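PDB 5KLH: surface glycoprotein from Trypanosoma brucei, which is of uncertain molecular function but, as a transmembrane surface antigen of the insect-stage parasite, is thought to act as a sensor through its bilobed ectodomain. Local coordinates for residues A[97-102]-A[113-118]; A[134-139]-A[146-151]. All blocks are in the same frame, centred on the assembly; numbering follows the deposited sequence.

Contact 1 (A[97-102]-A[113-118]); sequences RWFSCS and CDCQEK
Cys101 sends SG anti to its backbone N (chi1 179°), while Cys115 holds SG beside its own backbone N and anti to the carbonyl carbon (chi1 -59°), and the two sulfurs meet in a disulfide. Cys101 SG and Cys115 SG are 2.0 Å apart, and a chi3 of 77° gives the bridge a right-handed twist of ordinary size. The CA atoms of Cys101 and Cys115 are 5.5 Å apart, a separation two cysteine side chains can bridge. The carbonyl oxygen of Ser102 lies 3.6 Å from Cys115 SG, nearly in line beyond its CB-SG bond.

The bridge belongs to the disulfide-rich lobe of the bilobed ectodomain and ties the loop just after strand 85-100 to the start of helix 116-128. It encloses a long loop within which Cys113 pairs with Cys106, giving nested disulfides.

Next to the disulfide lies the ring of Phe99, whose CG is also anti to the backbone N. Its rim carbon CE1 faces Cys115 CB at 3.7 Å, edge-on and in the ring plane, so the flat aromatic fits against the foot of the bridge. At the ring tip, CZ touches Lys118 CB at 3.8 Å. Lysine suits this spot because its first carbons are apolar while the rest of the chain leads the ammonium group away. His119, the next residue of the helix, also meets the Phe99 ring.

Cys115 occupies the N-cap position of the helix. Just before it, Asp114 forms an Asx turn: its OD1 uses the anti lone pair to accept from Gln116 N at 3.0 Å, a role for which the short aspartate carboxylate is well suited because it reaches forward two residues to an amide at the start of the helix.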
ATOM      1  N   ARG A  97      -5.830   0.787 -14.627  1.00 17.46           N
ATOM      2  CA  ARG A  97      -4.676   1.643 -14.886  1.00 21.19           C
ATOM      3  C   ARG A  97      -4.874   2.355 -16.215  1.00 16.89           C
ATOM      4  O   ARG A  97      -4.919   1.719 -17.276  1.00 17.81           O
ATOM      5  CB  ARG A  97      -3.369   0.841 -14.860  1.00 23.50           C
ATOM      6  CG  ARG A  97      -3.012   0.312 -13.459  1.00 30.24           C
ATOM      7  CD  ARG A  97      -3.237   1.386 -12.369  1.00 39.17           C
ATOM      8  NE  ARG A  97      -3.254   0.832 -11.011  1.00 52.66           N
ATOM      9  CZ  ARG A  97      -3.114   1.551  -9.897  1.00 62.51           C
ATOM     10  NH1 ARG A  97      -2.932   2.867  -9.956  1.00 57.06           N
ATOM     11  NH2 ARG A  97      -3.148   0.950  -8.714  1.00 53.08           N
ATOM     12  N   TRP A  98      -5.020   3.679 -16.140  1.00 19.54           N
ATOM     13  CA  TRP A  98      -5.387   4.495 -17.288  1.00 18.19           C
ATOM     14  C   TRP A  98      -4.182   5.040 -18.038  1.00 16.83           C
ATOM     15  O   TRP A  98      -3.178   5.391 -17.430  1.00 18.85           O
ATOM     16  CB  TRP A  98      -6.257   5.669 -16.840  1.00 14.61           C
ATOM     17  CG  TRP A  98      -7.674   5.314 -16.567  1.00 17.58           C
ATOM     18  CD1 TRP A  98      -8.167   4.692 -15.457  1.00 23.16           C
ATOM     19  CD2 TRP A  98      -8.791   5.578 -17.415  1.00 18.76           C
ATOM     20  NE1 TRP A  98      -9.529   4.539 -15.569  1.00 21.87           N
ATOM     21  CE2 TRP A  98      -9.938   5.079 -16.761  1.00 24.07           C
ATOM     22  CE3 TRP A  98      -8.938   6.181 -18.667  1.00 21.25           C
ATOM     23  CZ2 TRP A  98     -11.213   5.174 -17.316  1.00 19.79           C
ATOM     24  CZ3 TRP A  98     -10.203   6.270 -19.218  1.00 22.55           C
ATOM     25  CH2 TRP A  98     -11.323   5.767 -18.545  1.00 24.09           C
ATOM     26  N   PHE A  99      -4.312   5.126 -19.356  1.00 15.45           N
ATOM     27  CA  PHE A  99      -3.347   5.849 -20.175  1.00 14.28           C
ATOM     28  C   PHE A  99      -3.885   7.245 -20.445  1.00 14.02           C
ATOM     29  O   PHE A  99      -4.952   7.407 -21.043  1.00 17.31           O
ATOM     30  CB  PHE A  99      -3.076   5.117 -21.495  1.00 15.68           C
ATOM     31  CG  PHE A  99      -2.005   5.768 -22.332  1.00 14.19           C
ATOM     32  CD1 PHE A  99      -2.319   6.800 -23.204  1.00 15.04           C
ATOM     33  CD2 PHE A  99      -0.691   5.348 -22.232  1.00 17.06           C
ATOM     34  CE1 PHE A  99      -1.331   7.408 -23.964  1.00 16.78           C
ATOM     35  CE2 PHE A  99       0.301   5.945 -22.986  1.00 15.04           C
ATOM     36  CZ  PHE A  99      -0.031   6.980 -23.860  1.00 14.07           C
ATOM     37  N   SER A 100      -3.150   8.251 -19.974  1.00 16.70           N
ATOM     38  CA  SER A 100      -3.483   9.650 -20.222  1.00 19.75           C
ATOM     39  C   SER A 100      -2.431  10.213 -21.162  1.00 15.76           C
ATOM     40  O   SER A 100      -1.233  10.037 -20.926  1.00 21.67           O
ATOM     41  CB  SER A 100      -3.511  10.453 -18.921  1.00 22.51           C
ATOM     42  OG  SER A 100      -4.355   9.839 -17.959  1.00 32.39           O
ATOM     43  N   CYS A 101      -2.865  10.862 -22.234  1.00 13.81           N
ATOM     44  CA  CYS A 101      -1.898  11.409 -23.178  1.00 15.39           C
ATOM     45  C   CYS A 101      -1.315  12.684 -22.594  1.00 16.94           C
ATOM     46  O   CYS A 101      -2.034  13.660 -22.376  1.00 18.21           O
ATOM     47  CB  CYS A 101      -2.539  11.680 -24.539  1.00 13.94           C
ATOM     48  SG  CYS A 101      -1.394  12.374 -25.754  1.00 15.67           S
ATOM     49  N   SER A 102      -0.012  12.656 -22.340  1.00 19.51           N
ATOM     50  CA  SER A 102       0.708  13.800 -21.795  1.00 17.37           C
ATOM     51  C   SER A 102       1.810  14.200 -22.759  1.00 15.69           C
ATOM     52  O   SER A 102       2.148  13.427 -23.648  1.00 14.07           O
ATOM     53  CB  SER A 102       1.298  13.454 -20.441  1.00 17.05           C
ATOM     54  OG  SER A 102       2.289  12.461 -20.606  1.00 19.86           O
ATOM     55  N   CYS A 113      -0.186  17.602 -30.772  1.00 16.92           N
ATOM     56  CA  CYS A 113       0.345  16.245 -30.770  1.00 17.47           C
ATOM     57  C   CYS A 113      -0.693  15.206 -30.324  1.00 21.06           C
ATOM     58  O   CYS A 113      -1.738  15.556 -29.764  1.00 20.06           O
ATOM     59  CB  CYS A 113       1.574  16.179 -29.868  1.00 15.08           C
ATOM     60  SG  CYS A 113       1.186  16.511 -28.149  1.00 19.34           S
ATOM     61  N   ASP A 114      -0.393  13.929 -30.568  1.00 17.85           N
ATOM     62  CA  ASP A 114      -1.194  12.837 -30.018  1.00 13.77           C
ATOM     63  C   ASP A 114      -0.282  11.726 -29.527  1.00 18.08           C
ATOM     64  O   ASP A 114       0.884  11.658 -29.912  1.00 17.66           O
ATOM     65  CB  ASP A 114      -2.185  12.304 -31.059  1.00 15.95           C
ATOM     66  CG  ASP A 114      -1.494  11.629 -32.223  1.00 21.00           C
ATOM     67  OD1 ASP A 114      -1.003  10.489 -32.053  1.00 23.21           O
ATOM     68  OD2 ASP A 114      -1.436  12.244 -33.310  1.00 31.63           O
ATOM     69  N   CYS A 115      -0.819  10.849 -28.684  1.00 14.34           N
ATOM     70  CA  CYS A 115      -0.036   9.752 -28.121  1.00 15.32           C
ATOM     71  C   CYS A 115      -0.375   8.387 -28.690  1.00 15.13           C
ATOM     72  O   CYS A 115      -0.242   7.383 -27.989  1.00 16.25           O
ATOM     73  CB  CYS A 115      -0.235   9.681 -26.608  1.00 13.89           C
ATOM     74  SG  CYS A 115       0.219  11.150 -25.715  1.00 16.53           S
ATOM     75  N   GLN A 116      -0.806   8.330 -29.945  1.00 16.63           N
ATOM     76  CA  GLN A 116      -1.293   7.066 -30.486  1.00 20.29           C
ATOM     77  C   GLN A 116      -0.290   5.922 -30.381  1.00 15.50           C
ATOM     78  O   GLN A 116      -0.654   4.826 -29.959  1.00 15.23           O
ATOM     79  CB  GLN A 116      -1.728   7.246 -31.939  1.00 16.93           C
ATOM     80  CG  GLN A 116      -3.043   7.998 -32.073  1.00 18.06           C
ATOM     81  CD  GLN A 116      -3.633   7.880 -33.459  1.00 25.71           C
ATOM     82  OE1 GLN A 116      -3.873   6.775 -33.949  1.00 25.12           O
ATOM     83  NE2 GLN A 116      -3.878   9.018 -34.097  1.00 28.18           N
ATOM     84  N   GLU A 117       0.967   6.162 -30.749  1.00 16.30           N
ATOM     85  CA  GLU A 117       1.938   5.068 -30.712  1.00 19.92           C
ATOM     86  C   GLU A 117       2.169   4.546 -29.292  1.00 17.78           C
ATOM     87  O   GLU A 117       2.214   3.338 -29.078  1.00 17.78           O
ATOM     88  CB  GLU A 117       3.277   5.487 -31.327  1.00 16.26           C
ATOM     89  CG  GLU A 117       4.339   4.387 -31.222  1.00 18.38           C
ATOM     90  CD  GLU A 117       5.616   4.714 -31.982  1.00 28.41           C
ATOM     91  OE1 GLU A 117       5.948   5.912 -32.098  1.00 29.34           O
ATOM     92  OE2 GLU A 117       6.285   3.771 -32.462  1.00 30.00           O
ATOM     93  N   LYS A 118       2.330   5.455 -28.333  1.00 14.24           N
ATOM     94  CA  LYS A 118       2.549   5.057 -26.949  1.00 13.79           C
ATOM     95  C   LYS A 118       1.305   4.402 -26.357  1.00 16.42           C
ATOM     96  O   LYS A 118       1.425   3.474 -25.561  1.00 16.03           O
ATOM     97  CB  LYS A 118       2.964   6.254 -26.086  1.00 18.25           C
ATOM     98  CG  LYS A 118       4.372   6.743 -26.352  1.00 22.14           C
ATOM     99  CD  LYS A 118       5.397   5.720 -25.927  1.00 22.15           C
ATOM    100  CE  LYS A 118       6.785   6.347 -25.935  1.00 32.24           C
ATOM    101  NZ  LYS A 118       6.733   7.738 -25.385  1.00 39.58           N
TER

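Contact 2 (A[134-139]-A[146-151]). With SO4 (sulfate ion), chain C.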
ATOM      1  N   SER A 134      -9.819  -1.456 -22.235  1.00 15.92           N
ATOM      2  CA  SER A 134     -10.959  -0.680 -22.682  1.00 18.90           C
ATOM      3  C   SER A 134     -10.442   0.582 -23.355  1.00 23.09           C
ATOM      4  O   SER A 134      -9.840   1.429 -22.694  1.00 19.41           O
ATOM      5  CB  SER A 134     -11.876  -0.341 -21.508  1.00 22.09           C
ATOM      6  OG  SER A 134     -12.924   0.514 -21.907  1.00 23.96           O
ATOM      7  N   THR A 135     -10.657   0.704 -24.663  1.00 17.16           N
ATOM      8  CA  THR A 135     -10.212   1.892 -25.394  1.00 18.15           C
ATOM      9  C   THR A 135     -11.283   2.969 -25.322  1.00 22.02           C
ATOM     10  O   THR A 135     -12.453   2.710 -25.594  1.00 22.74           O
ATOM     11  CB  THR A 135      -9.882   1.567 -26.863  1.00 17.64           C
ATOM     12  OG1 THR A 135      -8.774   0.655 -26.900  1.00 18.78           O
ATOM     13  CG2 THR A 135      -9.528   2.827 -27.635  1.00 20.30           C
ATOM     14  N   GLN A 136     -10.879   4.173 -24.933  1.00 17.55           N
ATOM     15  CA  GLN A 136     -11.813   5.281 -24.782  1.00 18.83           C
ATOM     16  C   GLN A 136     -11.643   6.333 -25.859  1.00 19.42           C
ATOM     17  O   GLN A 136     -12.621   6.933 -26.305  1.00 21.33           O
ATOM     18  CB  GLN A 136     -11.651   5.921 -23.399  1.00 21.51           C
ATOM     19  CG  GLN A 136     -12.097   5.032 -22.264  1.00 31.17           C
ATOM     20  CD  GLN A 136     -13.589   4.757 -22.303  1.00 35.49           C
ATOM     21  OE1 GLN A 136     -14.388   5.628 -22.668  1.00 38.32           O
ATOM     22  NE2 GLN A 136     -13.975   3.536 -21.934  1.00 30.48           N
ATOM     23  N   SER A 137     -10.402   6.574 -26.271  1.00 16.18           N
ATOM     24  CA  SER A 137     -10.139   7.535 -27.336  1.00 15.94           C
ATOM     25  C   SER A 137      -9.056   7.015 -28.256  1.00 21.79           C
ATOM     26  O   SER A 137      -7.904   6.876 -27.847  1.00 21.24           O
ATOM     27  CB  SER A 137      -9.732   8.897 -26.770  1.00 18.84           C
ATOM     28  OG  SER A 137      -9.401   9.781 -27.831  1.00 20.41           O
ATOM     29  N   SER A 138      -9.433   6.719 -29.497  1.00 20.25           N
ATOM     30  CA  SER A 138      -8.490   6.182 -30.467  1.00 21.52           C
ATOM     31  C   SER A 138      -7.507   7.243 -30.949  1.00 17.13           C
ATOM     32  O   SER A 138      -6.321   6.964 -31.116  1.00 22.59           O
ATOM     33  CB  SER A 138      -9.238   5.579 -31.654  1.00 19.37           C
ATOM     34  OG  SER A 138     -10.167   4.614 -31.206  1.00 25.15           O
ATOM     35  N   LYS A 139      -7.997   8.457 -31.162  1.00 16.90           N
ATOM     36  CA  LYS A 139      -7.132   9.530 -31.631  1.00 18.28           C
ATOM     37  C   LYS A 139      -6.119   9.926 -30.559  1.00 21.32           C
ATOM     38  O   LYS A 139      -5.053  10.450 -30.881  1.00 19.02           O
ATOM     39  CB  LYS A 139      -7.970  10.731 -32.054  1.00 23.65           C
ATOM     40  CG  LYS A 139      -8.701  10.497 -33.362  1.00 33.70           C
ATOM     41  CD  LYS A 139      -9.828  11.494 -33.558  1.00 48.71           C
ATOM     42  CE  LYS A 139     -10.082  11.714 -35.037  1.00 57.37           C
ATOM     43  NZ  LYS A 139      -8.831  12.138 -35.730  1.00 59.30           N
ATOM     44  N   CYS A 146      -7.123   7.962 -22.801  1.00 16.11           N
ATOM     45  CA  CYS A 146      -7.282   7.190 -24.032  1.00 15.96           C
ATOM     46  C   CYS A 146      -7.834   5.794 -23.816  1.00 18.70           C
ATOM     47  O   CYS A 146      -8.487   5.235 -24.699  1.00 18.52           O
ATOM     48  CB  CYS A 146      -5.943   7.116 -24.761  1.00 20.36           C
ATOM     49  SG  CYS A 146      -5.267   8.763 -25.023  1.00 17.15           S
ATOM     50  N   GLY A 147      -7.581   5.230 -22.646  1.00 15.02           N
ATOM     51  CA  GLY A 147      -8.084   3.906 -22.339  1.00 17.81           C
ATOM     52  C   GLY A 147      -7.527   3.413 -21.027  1.00 21.65           C
ATOM     53  O   GLY A 147      -6.781   4.136 -20.364  1.00 18.47           O
ATOM     54  N   TYR A 148      -7.894   2.197 -20.632  1.00 16.82           N
ATOM     55  CA  TYR A 148      -7.385   1.669 -19.378  1.00 20.35           C
ATOM     56  C   TYR A 148      -7.268   0.165 -19.377  1.00 16.82           C
ATOM     57  O   TYR A 148      -8.073  -0.546 -19.986  1.00 18.63           O
ATOM     58  CB  TYR A 148      -8.255   2.123 -18.195  1.00 17.67           C
ATOM     59  CG  TYR A 148      -9.668   1.573 -18.134  1.00 19.69           C
ATOM     60  CD1 TYR A 148      -9.952   0.394 -17.449  1.00 23.40           C
ATOM     61  CD2 TYR A 148     -10.723   2.265 -18.706  1.00 21.81           C
ATOM     62  CE1 TYR A 148     -11.252  -0.090 -17.364  1.00 19.65           C
ATOM     63  CE2 TYR A 148     -12.026   1.791 -18.621  1.00 25.29           C
ATOM     64  CZ  TYR A 148     -12.280   0.613 -17.952  1.00 30.58           C
ATOM     65  OH  TYR A 148     -13.569   0.130 -17.872  1.00 30.68           O
ATOM     66  N   CYS A 149      -6.233  -0.302 -18.694  1.00 14.41           N
ATOM     67  CA  CYS A 149      -6.017  -1.717 -18.491  1.00 16.04           C
ATOM     68  C   CYS A 149      -6.696  -2.149 -17.205  1.00 23.10           C
ATOM     69  O   CYS A 149      -6.584  -1.473 -16.172  1.00 18.15           O
ATOM     70  CB  CYS A 149      -4.531  -2.040 -18.430  1.00 18.83           C
ATOM     71  SG  CYS A 149      -4.217  -3.803 -18.368  1.00 23.88           S
ATOM     72  N   LYS A 150      -7.390  -3.281 -17.265  1.00 14.95           N
ATOM     73  CA  LYS A 150      -8.179  -3.731 -16.131  1.00 18.60           C
ATOM     74  C   LYS A 150      -7.664  -5.052 -15.578  1.00 15.07           C
ATOM     75  O   LYS A 150      -7.454  -6.005 -16.326  1.00 17.96           O
ATOM     76  CB  LYS A 150      -9.644  -3.855 -16.546  1.00 24.23           C
ATOM     77  CG  LYS A 150     -10.554  -4.425 -15.490  1.00 23.52           C
ATOM     78  CD  LYS A 150     -11.969  -4.577 -16.035  1.00 28.87           C
ATOM     79  CE  LYS A 150     -11.953  -5.238 -17.405  1.00 39.23           C
ATOM     80  NZ  LYS A 150     -12.253  -4.250 -18.492  1.00 42.14           N
ATOM     81  N   GLN A 151      -7.448  -5.095 -14.263  1.00 12.31           N
ATOM     82  CA  GLN A 151      -7.038  -6.323 -13.599  1.00 13.80           C
ATOM     83  C   GLN A 151      -7.947  -6.596 -12.412  1.00 15.07           C
ATOM     84  O   GLN A 151      -8.321  -5.674 -11.690  1.00 16.68           O
ATOM     85  CB  GLN A 151      -5.576  -6.244 -13.144  1.00 18.74           C
ATOM     86  CG  GLN A 151      -4.559  -6.129 -14.278  1.00 20.55           C
ATOM     87  CD  GLN A 151      -4.266  -7.451 -14.972  1.00 27.01           C
ATOM     88  OE1 GLN A 151      -4.922  -8.466 -14.725  1.00 22.77           O
ATOM     89  NE2 GLN A 151      -3.264  -7.443 -15.850  1.00 23.66           N
TER
HETATM   90  S   SO4 C 301      -9.532  -2.835 -27.581  1.00 29.14           S
HETATM   91  O1  SO4 C 301      -9.309  -2.210 -28.880  1.00 31.18           O
HETATM   92  O2  SO4 C 301      -8.385  -3.685 -27.248  1.00 22.86           O
HETATM   93  O3  SO4 C 301      -9.705  -1.771 -26.595  1.00 23.07           O
HETATM   94  O4  SO4 C 301     -10.739  -3.664 -27.611  1.00 36.35           O
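Ser134 and Tyr148 face each other as an antiparallel hydrogen-bonded pair, each donating its N-H to the other's carbonyl; Tyr148 N lies 2.9 Å from Ser134 O. Two residues on, just past the end of strand 132-135, Cys146 O accepts from both Gln136 N (2.6 Å) and Ser137 N (2.8 Å), the pattern of a classic beta bulge. Both donors approach from the same face of the carbonyl plane. Gly147, without a CB, lets Ser134 O come to 3.1 Å from its CA.

The side chain of Gln136 starts with CB 3.5 Å from Cys146 O. CG passes by Gly147 CA and leads back toward Ser134, and a bend at chi2 (-65°) turns CD away from segment 146-151. At the tip, NE2 points back to Ser134 OG, giving it a hydrogen bond at 3.2 Å, and lies obliquely near the Tyr148 ring. Ser134, small enough to lie against that ring, sets CB over one face, offset toward the rim, in a CH-pi contact, 3.9 Å from CB to the ring centroid.

Thr135 points to the other face, where OG1, also hydrogen-bonded to Arg123, binds a sulfate, probably from the crystallisation liquor, at 2.6 Å to O3; Tyr127 is hydrogen-bonded to this ion too. On that same side Thr135 touches His119 of helix 116-128, while strand 145-164 is flanked in the sheet by strand 132-135 and strand 85-100.

How the contacts relate
Contact 1 closes before contact 2 opens along the chain, and their centres lie 10 Å apart in the same lobe. Strand 85-100 and strand 145-164 join them as sheet neighbours: Arg97 O is 2.8 Å from Cys149 N, and Phe99 N is likewise 2.8 Å from Gly147 O, both probable hydrogen bonds. Trp98 packs closely on the tyrosine of contact 2, with its CZ2 3.3 Å from Tyr148 CD2. Helix 116-128, which starts in contact 1, leads on to strand 132-135 of contact 2 and is fastened to Cys149 through Cys126. The sulfate adjoins contact 2 at Thr135, and marks no established site.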